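Long-range contacts in K5 lyase (Enterobacteria phage k1-5, PDB 2X3H), which probably cleaves the glycosaminoglycan-like K5 capsular polysaccharide by a lyase mechanism, as a tail-spike enzyme of the phage: residues Leu141-Val146 and Val170-Phe175; Ile352-Gly357 and Val375-Ser380. One frame throughout, in Å; residues are numbered along the deposited sequence.

Contact 1. Residues Leu141-Val146 and Val170-Phe175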
loop_
_atom_site.group_PDB
_atom_site.type_symbol
_atom_site.label_atom_id
_atom_site.label_comp_id
_atom_site.label_asym_id
_atom_site.label_seq_id
_atom_site.Cartn_x
_atom_site.Cartn_y
_atom_site.Cartn_z
ATOM N N LEU A 141 -8.573 8.833 28.257
ATOM C CA LEU A 141 -7.734 9.955 28.663
ATOM C C LEU A 141 -7.653 10.846 27.447
ATOM O O LEU A 141 -7.125 10.417 26.420
ATOM C CB LEU A 141 -6.344 9.476 29.059
ATOM C CG LEU A 141 -5.297 10.530 29.420
ATOM C CD1 LEU A 141 -5.690 11.362 30.633
ATOM C CD2 LEU A 141 -3.953 9.814 29.644
ATOM N N SER A 142 -8.174 12.068 27.538
ATOM C CA SER A 142 -8.372 12.854 26.316
ATOM C C SER A 142 -8.165 14.351 26.459
ATOM O O SER A 142 -8.389 14.919 27.530
ATOM C CB SER A 142 -9.765 12.584 25.732
ATOM O OG SER A 142 -10.792 13.045 26.607
ATOM N N ASN A 143 -7.753 14.973 25.354
ATOM C CA ASN A 143 -7.758 16.436 25.221
ATOM C C ASN A 143 -7.015 17.155 26.349
ATOM O O ASN A 143 -7.538 18.095 26.966
ATOM C CB ASN A 143 -9.204 16.946 25.126
ATOM C CG ASN A 143 -10.033 16.198 24.084
ATOM O OD1 ASN A 143 -9.537 15.814 23.023
ATOM N ND2 ASN A 143 -11.316 16.008 24.381
ATOM N N ILE A 144 -5.783 16.742 26.596
ATOM C CA ILE A 144 -5.044 17.254 27.746
ATOM C C ILE A 144 -3.544 17.240 27.454
ATOM O O ILE A 144 -3.081 16.521 26.567
ATOM C CB ILE A 144 -5.392 16.414 29.014
ATOM C CG1 ILE A 144 -5.018 17.159 30.302
ATOM C CG2 ILE A 144 -4.746 15.021 28.953
ATOM C CD1 ILE A 144 -5.863 16.712 31.508
ATOM N N THR A 145 -2.803 18.058 28.185
ATOM C CA THR A 145 -1.352 18.080 28.091
ATOM C C THR A 145 -0.774 17.501 29.376
ATOM O O THR A 145 -1.285 17.772 30.462
ATOM C CB THR A 145 -0.856 19.523 27.905
ATOM O OG1 THR A 145 -1.360 20.035 26.661
ATOM C CG2 THR A 145 0.669 19.573 27.925
ATOM N N VAL A 146 0.271 16.691 29.236
ATOM C CA VAL A 146 1.015 16.142 30.369
ATOM C C VAL A 146 2.451 16.640 30.284
ATOM O O VAL A 146 3.174 16.329 29.339
ATOM C CB VAL A 146 0.952 14.600 30.384
ATOM C CG1 VAL A 146 1.756 14.018 31.555
ATOM C CG2 VAL A 146 -0.503 14.139 30.440
ATOM N N VAL A 170 -6.775 6.566 24.548
ATOM C CA VAL A 170 -5.995 7.760 24.860
ATOM C C VAL A 170 -6.006 8.591 23.590
ATOM O O VAL A 170 -5.492 8.150 22.563
ATOM C CB VAL A 170 -4.538 7.421 25.241
ATOM C CG1 VAL A 170 -3.740 8.702 25.530
ATOM C CG2 VAL A 170 -4.494 6.482 26.448
ATOM N N SER A 171 -6.591 9.781 23.639
ATOM C CA SER A 171 -6.768 10.532 22.406
ATOM C C SER A 171 -6.525 12.016 22.563
ATOM O O SER A 171 -6.961 12.646 23.544
ATOM C CB SER A 171 -8.150 10.286 21.795
ATOM O OG SER A 171 -9.177 10.659 22.674
ATOM N N ASP A 172 -5.828 12.572 21.577
ATOM C CA ASP A 172 -5.541 13.996 21.556
ATOM C C ASP A 172 -4.861 14.451 22.837
ATOM O O ASP A 172 -5.306 15.404 23.497
ATOM C CB ASP A 172 -6.828 14.759 21.287
ATOM C CG ASP A 172 -7.327 14.522 19.888
ATOM O OD1 ASP A 172 -6.516 14.630 18.945
ATOM O OD2 ASP A 172 -8.520 14.198 19.723
ATOM N N VAL A 173 -3.768 13.762 23.156
ATOM C CA VAL A 173 -2.915 14.108 24.283
ATOM C C VAL A 173 -1.571 14.640 23.819
ATOM O O VAL A 173 -0.928 14.059 22.941
ATOM C CB VAL A 173 -2.699 12.906 25.228
ATOM C CG1 VAL A 173 -1.786 13.297 26.402
ATOM C CG2 VAL A 173 -4.036 12.408 25.754
ATOM N N ASN A 174 -1.157 15.760 24.410
ATOM C CA ASN A 174 0.158 16.348 24.142
ATOM C C ASN A 174 1.108 16.148 25.309
ATOM O O ASN A 174 0.794 16.526 26.439
ATOM C CB ASN A 174 0.020 17.842 23.854
ATOM C CG ASN A 174 -0.903 18.124 22.687
ATOM O OD1 ASN A 174 -0.775 17.517 21.621
ATOM N ND2 ASN A 174 -1.843 19.051 22.875
ATOM N N PHE A 175 2.272 15.574 25.028
ATOM C CA PHE A 175 3.283 15.335 26.052
ATOM C C PHE A 175 4.397 16.349 25.878
ATOM O O PHE A 175 5.005 16.432 24.806
ATOM C CB PHE A 175 3.830 13.909 25.940
ATOM C CG PHE A 175 2.813 12.849 26.287
ATOM C CD1 PHE A 175 2.093 12.203 25.280
ATOM C CD2 PHE A 175 2.556 12.515 27.610
ATOM C CE1 PHE A 175 1.139 11.231 25.583
ATOM C CE2 PHE A 175 1.603 11.543 27.934
ATOM C CZ PHE A 175 0.885 10.898 26.921
HETATM O O HOH W 1 -10.134 13.565 21.718
#
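Asn143 and Asp172 lie side by side at matching corners of two parallel strands, their amide and carboxylate planes 21° apart. Asn143 OD1 sits 3.4 Å from Asp172 CB, and a water joins the two polar ends: it donates to Asn143 OD1 at 2.7 Å and to Asp172 OD2 at 2.6 Å. The same water accepts from Ser171 OG at 3.2 Å, so three side chains share it. Asn143 ND2 is satisfied by Asp114 OD1 on strand 112-114, which pairs with strand 139-142, and Asn174 OD1 by Arg203 NH1. Arg140 and Thr169 of a second subunit pack on Asn143 and Asp172, and Arg140 and Lys200 of that subunit make long, weak ion pairs to Asp172.

The parallel backbone ladder is regular on both sides of the bend and slackens at it. Before the bend, Ser171 N donates to Leu141 O at 2.9 Å and Asn143 N to Ser171 O at 3.1 Å; at the corner the bond from Ile144 N to Asp172 O, 3.4 Å, is weak. Beyond it, Asn174 N finds Ile144 O and Val146 N finds Asn174 O. On the buried face Val146 CB lies 3.8 Å from Phe175 CD2.

With phi near 55° at both corner residues, each strand turns onto a new sheet in step with its neighbour, at equivalent positions in successive coils of a parallel beta-helix, the fold the strand pairing indicates.

Contact 2. Residues Ile352-Gly357 and Val375-Ser380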
loop_
_atom_site.group_PDB
_atom_site.type_symbol
_atom_site.label_atom_id
_atom_site.label_comp_id
_atom_site.label_asym_id
_atom_site.label_seq_id
_atom_site.Cartn_x
_atom_site.Cartn_y
_atom_site.Cartn_z
ATOM N N ILE A 352 19.136 1.134 2.207
ATOM C CA ILE A 352 17.670 1.261 2.224
ATOM C C ILE A 352 16.981 0.064 2.893
ATOM O O ILE A 352 15.906 0.209 3.500
ATOM C CB ILE A 352 17.093 1.561 0.805
ATOM C CG1 ILE A 352 15.632 2.020 0.877
ATOM C CG2 ILE A 352 17.225 0.360 -0.120
ATOM C CD1 ILE A 352 15.164 2.734 -0.365
ATOM N N ALA A 353 17.607 -1.108 2.784
ATOM C CA ALA A 353 17.103 -2.306 3.461
ATOM C C ALA A 353 18.302 -3.106 3.955
ATOM O O ALA A 353 19.197 -3.438 3.173
ATOM C CB ALA A 353 16.253 -3.145 2.498
ATOM N N ARG A 354 18.310 -3.410 5.251
ATOM C CA ARG A 354 19.404 -4.152 5.874
ATOM C C ARG A 354 18.858 -5.416 6.509
ATOM O O ARG A 354 17.958 -5.342 7.343
ATOM C CB ARG A 354 20.098 -3.279 6.935
ATOM C CG ARG A 354 21.212 -3.992 7.676
ATOM C CD ARG A 354 21.957 -3.025 8.610
ATOM N NE ARG A 354 23.051 -3.675 9.325
ATOM C CZ ARG A 354 23.935 -3.029 10.080
ATOM N NH1 ARG A 354 23.872 -1.701 10.211
ATOM N NH2 ARG A 354 24.888 -3.714 10.702
ATOM N N PHE A 355 19.395 -6.562 6.093
ATOM C CA PHE A 355 18.935 -7.855 6.570
ATOM C C PHE A 355 19.969 -8.365 7.545
ATOM O O PHE A 355 21.056 -8.813 7.165
ATOM C CB PHE A 355 18.691 -8.797 5.379
ATOM C CG PHE A 355 17.640 -8.266 4.429
ATOM C CD1 PHE A 355 17.995 -7.404 3.406
ATOM C CD2 PHE A 355 16.301 -8.587 4.589
ATOM C CE1 PHE A 355 17.011 -6.883 2.545
ATOM C CE2 PHE A 355 15.327 -8.079 3.743
ATOM C CZ PHE A 355 15.687 -7.227 2.719
ATOM N N ILE A 356 19.614 -8.253 8.819
ATOM C CA ILE A 356 20.557 -8.431 9.915
ATOM C C ILE A 356 20.667 -9.880 10.347
ATOM O O ILE A 356 19.664 -10.568 10.512
ATOM C CB ILE A 356 20.096 -7.634 11.153
ATOM C CG1 ILE A 356 20.030 -6.140 10.844
ATOM C CG2 ILE A 356 20.984 -7.934 12.364
ATOM C CD1 ILE A 356 19.393 -5.313 11.954
ATOM N N GLY A 357 21.893 -10.332 10.557
ATOM C CA GLY A 357 22.103 -11.648 11.154
ATOM C C GLY A 357 21.495 -12.779 10.353
ATOM O O GLY A 357 21.854 -12.970 9.192
ATOM N N VAL A 375 22.925 0.452 -1.150
ATOM C CA VAL A 375 21.484 0.250 -1.299
ATOM C C VAL A 375 21.005 -0.920 -0.419
ATOM O O VAL A 375 20.251 -0.715 0.523
ATOM C CB VAL A 375 21.054 0.017 -2.779
ATOM C CG1 VAL A 375 19.546 -0.178 -2.859
ATOM C CG2 VAL A 375 21.484 1.191 -3.670
ATOM N N ILE A 376 21.473 -2.139 -0.706
ATOM C CA ILE A 376 21.049 -3.322 0.067
ATOM C C ILE A 376 22.205 -3.921 0.851
ATOM O O ILE A 376 23.324 -4.017 0.326
ATOM C CB ILE A 376 20.466 -4.413 -0.872
ATOM C CG1 ILE A 376 19.280 -3.862 -1.654
ATOM C CG2 ILE A 376 19.996 -5.635 -0.086
ATOM C CD1 ILE A 376 18.975 -4.641 -2.938
ATOM N N THR A 377 21.947 -4.330 2.099
ATOM C CA THR A 377 22.931 -5.111 2.868
ATOM C C THR A 377 22.322 -6.439 3.299
ATOM O O THR A 377 21.318 -6.453 4.021
ATOM C CB THR A 377 23.428 -4.356 4.124
ATOM O OG1 THR A 377 24.146 -3.172 3.730
ATOM C CG2 THR A 377 24.330 -5.260 4.954
ATOM N N PHE A 378 22.923 -7.532 2.827
ATOM C CA PHE A 378 22.563 -8.886 3.250
ATOM C C PHE A 378 23.699 -9.340 4.157
ATOM O O PHE A 378 24.824 -9.539 3.682
ATOM C CB PHE A 378 22.512 -9.852 2.058
ATOM C CG PHE A 378 21.405 -9.584 1.074
ATOM C CD1 PHE A 378 20.070 -9.589 1.474
ATOM C CD2 PHE A 378 21.698 -9.390 -0.261
ATOM C CE1 PHE A 378 19.049 -9.373 0.567
ATOM C CE2 PHE A 378 20.678 -9.182 -1.189
ATOM C CZ PHE A 378 19.353 -9.168 -0.770
ATOM N N GLU A 379 23.432 -9.507 5.448
ATOM C CA GLU A 379 24.498 -9.954 6.346
ATOM C C GLU A 379 24.752 -11.452 6.159
ATOM O O GLU A 379 23.949 -12.161 5.558
ATOM C CB GLU A 379 24.215 -9.566 7.807
ATOM C CG GLU A 379 24.083 -8.055 7.961
ATOM C CD GLU A 379 24.143 -7.530 9.391
ATOM O OE1 GLU A 379 24.111 -8.326 10.360
ATOM O OE2 GLU A 379 24.190 -6.284 9.520
ATOM N N SER A 380 25.889 -11.933 6.652
ATOM C CA SER A 380 26.375 -13.226 6.181
ATOM C C SER A 380 25.469 -14.438 6.455
ATOM O O SER A 380 25.509 -15.415 5.702
ATOM C CB SER A 380 27.814 -13.473 6.647
ATOM O OG SER A 380 27.824 -13.907 7.974
#
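Glu379 reaches across to Arg354 and Gly357, and every part of its side chain, from CB to the carboxylate, meets an atom of Arg354-Gly357. With CG anti to its own carbonyl carbon (chi1 -60°) and the chain extended beyond, the side chain runs over the end of strand 353-355. Its CB is 3.3 Å from Phe355 O, and CG keeps to the same carbonyl oxygen at 3.2 Å. Next, CD passes 3.7 Å from Ile356 CA. The two carboxylate oxygens then divide the work: OE1 accepts from Gly357 N at 3.0 Å, a donor standing 46° out of the carboxylate plane, whereas OE2 takes a salt bridge from Arg354, with NE and NH2 each 2.9 Å away. Both nitrogens grip that single oxygen side-on, in the guanidinium plane, although the two flat groups are turned 53° from one another. Arg354 NH1 is engaged by His319 NE2, so the guanidinium is held from two neighbours.

Beneath this polar surface the strands pair in parallel: Thr377 N donates to Ala353 O, Phe355 N to Thr377 O and Glu379 N to Phe355 O, all fairly straight. The side chains of Phe355 and Phe378 point together to the buried face, where their rings are slid so far that they barely overlap, CD1 of Phe355 lying 3.6 Å from CD1 of Phe378. Val387 packs against both Phe355 and Ile376. Phenylalanines side by side in register on the buried face, with a charged pair on the other, fit adjacent coils of a parallel beta-helix.

From the N terminus the chain passes the helices 56-63 and 81-88 before entering the stacked coils. Contact 1 closes a loop of 23 intervening residues, in which strand 160-163 runs, and so joins one turn of the helix to the next around a corner between two faces. The chain then climbs through strands such as 198-206, 252-259 and 302-309 before contact 2 closes its own loop of 17 residues, containing strand 363-369. The two loops are in series, neither nested nor crossing. The centres of contact 1 and contact 2 are about 39 Å apart, and the nearest atoms of contact 1 and contact 2 about 28 Å. Contact 1 joins coils near the start of the elongated stack and contact 2 coils nearer its end.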